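Local coordinates for FACT-Spt16 (Cicer arietinum, PDB 5CE6), which probably acts as a histone chaperone of the FACT complex, its N-terminal domain probably binding histones H3-H4, at residues Y37-W40 with D41-T45; M87-K91 with K92-V96. All blocks are in the same frame, centred on the assembly; numbering follows the deposited sequence.

Interaction 1. Residues Y37-W40 with D41-T45; sequences YSHW and DDRRT
R44 folds back over W40, four residues earlier at the C-terminal end of helix 26-42. NH1 of R44 lies 3.3 Å from NE1 of W40, above one face of the indole near its rim; both are donors, so the approach is not a hydrogen bond. CZ of R44 stands 4.3 Å from the centroid of the five-membered ring, over its face, a cation-pi contact although the two planes are 44° apart. CG of R44 lies opposite its backbone N (chi1 -164°), and the bend at chi3 brings the guanidinium back over the ring. D41 fixes that group: R44 NH2 donates a nearly straight hydrogen bond (2.8 Å, 172°) to OD1 of D41, part of a salt bridge, in the guanidinium plane and on the carboxylate's anti side. The last helical turn carries the backbone bonds D41 N to Y37 O (3.0 Å), D42 N to S38 O (2.7 Å) and R43 N to H39 O (2.9 Å), before R43 leaves helical geometry. Beyond the helix, the carbonyl oxygen of S51 accepts from both NE1 of W40 and NH1 of R44. An alanine replacing W40 would probably leave the R44 guanidinium without its aromatic platform and S51 O without one donor. With D41 and S51 each taking one guanidinium nitrogen, the charge over the indole is probably partly neutralised and directionally held.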
# COMPACT_ATOMS: atom_id res chain seq x y z
N TYR A 37 -18.33 -4.91 12.31
CA TYR A 37 -18.95 -4.95 13.64
C TYR A 37 -18.61 -6.24 14.42
O TYR A 37 -18.42 -6.20 15.64
CB TYR A 37 -20.47 -4.75 13.57
CG TYR A 37 -20.86 -3.30 13.66
CD1 TYR A 37 -20.54 -2.40 12.65
CD2 TYR A 37 -21.54 -2.82 14.77
CE1 TYR A 37 -20.88 -1.07 12.74
CE2 TYR A 37 -21.90 -1.48 14.87
CZ TYR A 37 -21.56 -0.61 13.85
OH TYR A 37 -21.91 0.71 13.94
N SER A 38 -18.51 -7.35 13.70
CA SER A 38 -18.13 -8.62 14.32
C SER A 38 -16.71 -8.57 14.87
O SER A 38 -16.47 -8.95 16.02
CB SER A 38 -18.24 -9.76 13.31
OG SER A 38 -19.60 -10.08 13.07
N HIS A 39 -15.79 -8.09 14.05
CA HIS A 39 -14.37 -8.05 14.39
C HIS A 39 -14.18 -7.08 15.55
O HIS A 39 -13.45 -7.36 16.51
CB HIS A 39 -13.55 -7.61 13.18
CG HIS A 39 -12.08 -7.84 13.31
ND1 HIS A 39 -11.25 -7.01 14.04
CD2 HIS A 39 -11.28 -8.81 12.80
CE1 HIS A 39 -10.01 -7.46 13.98
NE2 HIS A 39 -10.00 -8.55 13.23
N TRP A 40 -14.86 -5.94 15.45
CA TRP A 40 -14.83 -4.91 16.48
C TRP A 40 -15.26 -5.53 17.81
O TRP A 40 -14.60 -5.34 18.83
CB TRP A 40 -15.77 -3.77 16.08
CG TRP A 40 -15.83 -2.62 17.01
CD1 TRP A 40 -15.03 -2.37 18.09
CD2 TRP A 40 -16.76 -1.53 16.96
NE1 TRP A 40 -15.40 -1.20 18.71
CE2 TRP A 40 -16.47 -0.66 18.03
CE3 TRP A 40 -17.82 -1.21 16.10
CZ2 TRP A 40 -17.19 0.51 18.27
CZ3 TRP A 40 -18.54 -0.04 16.34
CH2 TRP A 40 -18.22 0.80 17.41
N ASP A 41 -16.34 -6.29 17.78
CA ASP A 41 -16.87 -6.89 19.00
C ASP A 41 -15.96 -8.02 19.50
O ASP A 41 -15.68 -8.12 20.69
CB ASP A 41 -18.28 -7.42 18.77
CG ASP A 41 -18.97 -7.82 20.07
OD1 ASP A 41 -18.90 -7.04 21.05
OD2 ASP A 41 -19.57 -8.91 20.11
N ASP A 42 -15.51 -8.85 18.57
CA ASP A 42 -14.67 -10.00 18.90
C ASP A 42 -13.37 -9.58 19.57
O ASP A 42 -12.91 -10.22 20.52
CB ASP A 42 -14.35 -10.83 17.65
CG ASP A 42 -15.57 -11.56 17.09
OD1 ASP A 42 -16.55 -11.71 17.83
OD2 ASP A 42 -15.52 -11.98 15.92
N ARG A 43 -12.78 -8.50 19.06
CA ARG A 43 -11.46 -8.06 19.50
C ARG A 43 -11.47 -6.64 20.05
O ARG A 43 -10.53 -5.88 19.83
CB ARG A 43 -10.47 -8.16 18.34
CG ARG A 43 -10.43 -9.53 17.69
CD ARG A 43 -9.75 -10.55 18.60
NE ARG A 43 -8.33 -10.26 18.76
CZ ARG A 43 -7.39 -10.67 17.91
NH1 ARG A 43 -7.72 -11.39 16.85
NH2 ARG A 43 -6.12 -10.36 18.13
N ARG A 44 -12.53 -6.29 20.79
CA ARG A 44 -12.71 -4.92 21.29
C ARG A 44 -11.52 -4.41 22.11
O ARG A 44 -10.98 -3.33 21.85
CB ARG A 44 -14.01 -4.81 22.09
CG ARG A 44 -14.49 -3.38 22.31
CD ARG A 44 -15.86 -3.35 22.98
NE ARG A 44 -16.87 -4.08 22.23
CZ ARG A 44 -17.64 -3.55 21.28
NH1 ARG A 44 -17.52 -2.27 20.96
NH2 ARG A 44 -18.53 -4.30 20.64
N THR A 45 -11.09 -5.20 23.09
CA THR A 45 -10.00 -4.81 23.98
C THR A 45 -8.64 -4.96 23.31
O THR A 45 -7.76 -4.11 23.47
CB THR A 45 -10.02 -5.68 25.24
OG1 THR A 45 -11.27 -5.53 25.91
CG2 THR A 45 -8.90 -5.26 26.18

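Interaction 2. Residues M87-K91 with K92-V96; sequences MVFTK and KQIHV
I94 fits between M87 and F89, and all three side chains point the same way from the sheet. Its two branches divide the work: CG2 meets CG of M87 at 3.7 Å, and CD1 approaches CD2 of F89, also at 3.7 Å, obliquely to the ring. In I94 the CG1 branch is opposite the carbonyl carbon (chi1 -58°), which sends CD1 toward the phenyl and leaves CG2 for the methionine. V96 joins the same face more loosely. Helix 26-42 covers it, with L33 and Y37 against I94, and W40 against F89. V88 and H95 occupy the other face, beneath helix 133-145, where I139 and I143 touch V88 and A142 touches H95.

The backbone evidence for a hairpin is reciprocal: V88 N donates to H95 O (2.7 Å) and H95 N to V88 O (2.8 Å), making V88 and H95 the hydrogen-bonded antiparallel pair, flanked by the non-hydrogen-bonded pairs M87 with V96 and F89 with I94. The N-to-C directions of the short segments 87-89 and 93-96 are 167° apart, so nearly antiparallel. At the turn, T90 N donates to Q93 O at 2.8 Å, while T90 OG1, swung between its backbone N and carbonyl carbon (chi1 76°), accepts from Q93 N at 3.0 Å and weakly from K92 N. Q146 gives OG1 a further partner. On the face of V88, H95 NE2 donates to Q93 OE1 at 3.0 Å from above the amide's carbonyl plane, well off a lone pair, and ND1 of the same ring is hydrogen-bonded to H124. The M87, F89, I94 and V96 face is thus apolar, whereas the other combines V88 with the polar H95, whose buried imidazole is held at both nitrogens, which probably restrains its rotation.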
# COMPACT_ATOMS: atom_id res chain seq x y z
N MET A 87 -17.38 9.99 9.71
CA MET A 87 -18.30 8.89 9.96
C MET A 87 -18.01 8.29 11.33
O MET A 87 -16.86 7.95 11.62
CB MET A 87 -18.18 7.82 8.87
CG MET A 87 -19.10 6.64 9.04
SD MET A 87 -19.22 5.72 7.49
CE MET A 87 -17.51 5.29 7.20
N VAL A 88 -19.05 8.16 12.15
CA VAL A 88 -18.89 7.63 13.50
C VAL A 88 -19.77 6.41 13.74
O VAL A 88 -21.00 6.49 13.65
CB VAL A 88 -19.19 8.70 14.57
CG1 VAL A 88 -19.11 8.08 15.96
CG2 VAL A 88 -18.22 9.86 14.46
N PHE A 89 -19.14 5.29 14.06
CA PHE A 89 -19.85 4.05 14.32
C PHE A 89 -20.11 3.92 15.80
O PHE A 89 -19.21 4.11 16.60
CB PHE A 89 -19.01 2.87 13.86
CG PHE A 89 -18.63 2.92 12.42
CD1 PHE A 89 -17.44 3.52 12.02
CD2 PHE A 89 -19.45 2.37 11.46
CE1 PHE A 89 -17.08 3.58 10.68
CE2 PHE A 89 -19.12 2.41 10.12
CZ PHE A 89 -17.93 3.02 9.73
N THR A 90 -21.36 3.61 16.16
CA THR A 90 -21.68 3.25 17.54
C THR A 90 -22.35 1.88 17.52
O THR A 90 -22.55 1.30 16.46
CB THR A 90 -22.60 4.29 18.24
OG1 THR A 90 -23.95 4.15 17.78
CG2 THR A 90 -22.13 5.71 17.99
N LYS A 91 -22.71 1.37 18.69
CA LYS A 91 -23.35 0.06 18.77
C LYS A 91 -24.63 -0.02 17.93
O LYS A 91 -24.89 -1.04 17.27
CB LYS A 91 -23.65 -0.31 20.23
CG LYS A 91 -24.06 -1.77 20.43
CD LYS A 91 -23.75 -2.24 21.84
CE LYS A 91 -23.13 -3.64 21.83
NZ LYS A 91 -21.97 -3.74 22.76
N LYS A 92 -25.42 1.05 17.93
CA LYS A 92 -26.74 1.01 17.32
C LYS A 92 -26.94 2.02 16.19
O LYS A 92 -27.98 2.01 15.53
CB LYS A 92 -27.82 1.22 18.39
CG LYS A 92 -27.74 0.21 19.52
CD LYS A 92 -27.88 -1.20 18.98
CE LYS A 92 -29.24 -1.43 18.35
NZ LYS A 92 -29.29 -2.71 17.58
N GLN A 93 -25.97 2.90 15.99
CA GLN A 93 -26.08 3.95 14.97
C GLN A 93 -24.78 4.16 14.21
O GLN A 93 -23.70 3.84 14.70
CB GLN A 93 -26.50 5.28 15.61
CG GLN A 93 -27.78 5.23 16.42
CD GLN A 93 -28.15 6.59 16.99
OE1 GLN A 93 -27.37 7.20 17.72
NE2 GLN A 93 -29.35 7.06 16.65
N ILE A 94 -24.90 4.72 13.01
CA ILE A 94 -23.73 5.24 12.29
C ILE A 94 -24.05 6.68 11.93
O ILE A 94 -25.02 6.93 11.22
CB ILE A 94 -23.45 4.46 11.01
CG1 ILE A 94 -23.21 2.98 11.33
CG2 ILE A 94 -22.21 5.03 10.29
CD1 ILE A 94 -22.88 2.13 10.12
N HIS A 95 -23.26 7.62 12.43
CA HIS A 95 -23.48 9.03 12.14
C HIS A 95 -22.54 9.49 11.05
O HIS A 95 -21.36 9.16 11.07
CB HIS A 95 -23.27 9.86 13.40
CG HIS A 95 -24.30 9.61 14.46
ND1 HIS A 95 -25.40 10.42 14.64
CD2 HIS A 95 -24.39 8.64 15.39
CE1 HIS A 95 -26.12 9.96 15.64
NE2 HIS A 95 -25.53 8.87 16.11
N VAL A 96 -23.06 10.22 10.07
CA VAL A 96 -22.24 10.74 8.99
C VAL A 96 -22.44 12.24 8.92
O VAL A 96 -23.57 12.70 8.94
CB VAL A 96 -22.62 10.11 7.65
CG1 VAL A 96 -21.69 10.58 6.55
CG2 VAL A 96 -22.58 8.57 7.74

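Interactions 1 and 2 lie about 15 Å apart between centres and meet directly in the N-terminal lobe, where the end of helix 26-42 packs against the hairpin 85-98. The phenol OH of Y37 stands 2.7 Å from T90 O, a probable hydrogen bond that ties the helix to the start of the turn. Beside it, CH2 of W40 packs 3.5 Å from F89 O, so the indole under R44 also touches the hairpin backbone at F89. R44 NH2 and K91 NZ come within 4.1 Å, a proximity of like charges that D41 probably tempers. The potassium ion, at A295, S420 and N422, belongs to the peptidase-like part of the chain.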